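Local coordinates for protein ACDH-11, isoform b (Caenorhabditis elegans, PDB 4Y9J), which belongs to the acyl-CoA dehydrogenase family of flavoproteins and carries flavin-adenine dinucleotide in a four-chain assembly, at residues B[280-285]-B[432-437]. Numbering follows the deposited sequence.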
loop_
_atom_site.group_PDB
_atom_site.type_symbol
_atom_site.label_atom_id
_atom_site.label_comp_id
_atom_site.label_asym_id
_atom_site.label_seq_id
_atom_site.Cartn_x
_atom_site.Cartn_y
_atom_site.Cartn_z
ATOM N N THR B 280 -8.127 -8.651 14.531
ATOM C CA THR B 280 -6.840 -9.159 14.974
ATOM C C THR B 280 -5.703 -8.889 13.979
ATOM O O THR B 280 -4.692 -9.635 13.908
ATOM C CB THR B 280 -6.860 -10.667 15.430
ATOM O OG1 THR B 280 -6.912 -11.538 14.302
ATOM C CG2 THR B 280 -8.105 -11.013 16.375
ATOM N N LYS B 281 -5.841 -7.827 13.199
ATOM C CA LYS B 281 -4.879 -7.522 12.167
ATOM C C LYS B 281 -3.440 -7.253 12.742
ATOM O O LYS B 281 -2.470 -7.393 12.017
ATOM C CB LYS B 281 -5.342 -6.271 11.312
ATOM C CG LYS B 281 -6.588 -6.504 10.480
ATOM C CD LYS B 281 -6.870 -5.280 9.546
ATOM C CE LYS B 281 -7.999 -5.526 8.556
ATOM N NZ LYS B 281 -7.550 -6.530 7.577
ATOM N N GLN B 282 -3.373 -6.864 13.990
ATOM C CA GLN B 282 -2.144 -6.654 14.714
ATOM C C GLN B 282 -1.329 -7.929 14.836
ATOM O O GLN B 282 -0.082 -7.880 14.881
ATOM C CB GLN B 282 -2.389 -6.117 16.153
ATOM C CG GLN B 282 -3.451 -5.024 16.322
ATOM C CD GLN B 282 -4.867 -5.581 16.505
ATOM O OE1 GLN B 282 -5.207 -6.678 16.080
ATOM N NE2 GLN B 282 -5.665 -4.814 17.133
ATOM N N LEU B 283 -2.043 -9.039 14.955
ATOM C CA LEU B 283 -1.484 -10.356 15.275
ATOM C C LEU B 283 -0.982 -11.093 14.023
ATOM O O LEU B 283 -1.739 -11.251 13.069
ATOM C CB LEU B 283 -2.611 -11.147 15.962
ATOM C CG LEU B 283 -2.395 -12.612 16.178
ATOM C CD1 LEU B 283 -1.434 -12.815 17.322
ATOM C CD2 LEU B 283 -3.731 -13.227 16.594
ATOM N N PRO B 284 0.251 -11.622 14.031
ATOM C CA PRO B 284 0.598 -12.351 12.814
ATOM C C PRO B 284 0.034 -13.761 12.849
ATOM O O PRO B 284 0.366 -14.509 13.773
ATOM C CB PRO B 284 2.099 -12.406 12.858
ATOM C CG PRO B 284 2.461 -12.065 14.253
ATOM C CD PRO B 284 1.404 -11.299 14.860
ATOM N N THR B 285 -0.855 -14.077 11.962
ATOM C CA THR B 285 -1.416 -15.433 11.891
ATOM C C THR B 285 -1.028 -15.985 10.548
ATOM O O THR B 285 -1.351 -15.426 9.496
ATOM C CB THR B 285 -2.957 -15.423 12.099
ATOM O OG1 THR B 285 -3.313 -14.845 13.368
ATOM C CG2 THR B 285 -3.559 -16.804 11.918
ATOM N N LEU B 432 -12.432 3.227 17.075
ATOM C CA LEU B 432 -13.591 2.504 17.574
ATOM C C LEU B 432 -13.951 1.249 16.843
ATOM O O LEU B 432 -14.276 0.219 17.433
ATOM C CB LEU B 432 -14.792 3.450 17.644
ATOM C CG LEU B 432 -14.550 4.659 18.561
ATOM C CD1 LEU B 432 -15.560 5.773 18.381
ATOM C CD2 LEU B 432 -14.496 4.232 20.029
ATOM N N PRO B 433 -13.951 1.272 15.473
ATOM C CA PRO B 433 -14.222 0.046 14.770
ATOM C C PRO B 433 -13.324 -1.098 15.040
ATOM O O PRO B 433 -13.785 -2.243 14.968
ATOM C CB PRO B 433 -14.106 0.418 13.256
ATOM C CG PRO B 433 -14.432 1.842 13.271
ATOM C CD PRO B 433 -13.802 2.401 14.552
ATOM N N THR B 434 -12.087 -0.828 15.418
ATOM C CA THR B 434 -11.214 -1.907 15.832
ATOM C C THR B 434 -11.854 -2.794 16.929
ATOM O O THR B 434 -11.687 -3.990 16.912
ATOM C CB THR B 434 -9.888 -1.369 16.357
ATOM O OG1 THR B 434 -9.265 -0.571 15.331
ATOM C CG2 THR B 434 -9.008 -2.484 16.741
ATOM N N LEU B 435 -12.509 -2.156 17.882
ATOM C CA LEU B 435 -13.160 -2.852 18.969
ATOM C C LEU B 435 -14.173 -3.826 18.431
ATOM O O LEU B 435 -14.254 -4.967 18.941
ATOM C CB LEU B 435 -13.839 -1.886 19.949
ATOM C CG LEU B 435 -12.875 -0.915 20.644
ATOM C CD1 LEU B 435 -13.709 0.115 21.357
ATOM C CD2 LEU B 435 -11.988 -1.690 21.611
ATOM N N LEU B 436 -14.933 -3.452 17.400
ATOM C CA LEU B 436 -15.950 -4.357 16.843
ATOM C C LEU B 436 -15.303 -5.515 16.038
ATOM O O LEU B 436 -15.651 -6.707 16.219
ATOM C CB LEU B 436 -16.893 -3.612 15.914
ATOM C CG LEU B 436 -17.991 -4.408 15.271
ATOM C CD1 LEU B 436 -19.013 -4.898 16.267
ATOM C CD2 LEU B 436 -18.653 -3.570 14.213
ATOM N N ARG B 437 -14.359 -5.166 15.150
ATOM C CA ARG B 437 -13.693 -6.143 14.288
ATOM C C ARG B 437 -12.971 -7.224 15.167
ATOM O O ARG B 437 -13.031 -8.433 14.882
ATOM C CB ARG B 437 -12.749 -5.426 13.324
ATOM C CG ARG B 437 -13.524 -4.556 12.284
ATOM C CD ARG B 437 -12.600 -4.117 11.189
ATOM N NE ARG B 437 -11.671 -3.120 11.630
ATOM C CZ ARG B 437 -10.439 -3.307 12.031
ATOM N NH1 ARG B 437 -9.869 -4.506 12.008
ATOM N NH2 ARG B 437 -9.730 -2.233 12.372
HETATM O O HOH W 1 -7.683 -5.506 13.737
#
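K281 and R437 run across each other at about a right angle, and the aliphatic part of the lysine, not its amine, does the touching: CD of K281 lies 4.0 Å from NH1 of R437, set obliquely to the guanidinium. A bend at the far end of the lysine (chi4 -69°) accompanies a hydrogen bond from NZ to K277 O, and the like charges stay apart, with K281 NZ 5.4 Å from R437 NH1. One water joins the segments, accepting from the backbone N of K281 at 3.0 Å and from R437 NH1 at 3.0 Å. The same NH1 is also hydrogen-bonded to L278 O, while NE and NH2 form salt bridges with E428 and E73, so several partners fix the guanidinium's rotation. The type I turn T280–L283 directs K281 to the helix, whereas a bend at chi2 (87°) brings the Q282 amide, hydrogen-bonded through NE2 to D438, to T434 from the opposite direction, NE2 resting 4.1 Å from CG2 of T434. The contact thus ties the middle-domain loop between strands 269-274 and 285-298, whose T280 and T285 touch the flavin-adenine dinucleotide, to C-terminal-domain helix 432-439, with helix 44-74 packing against both.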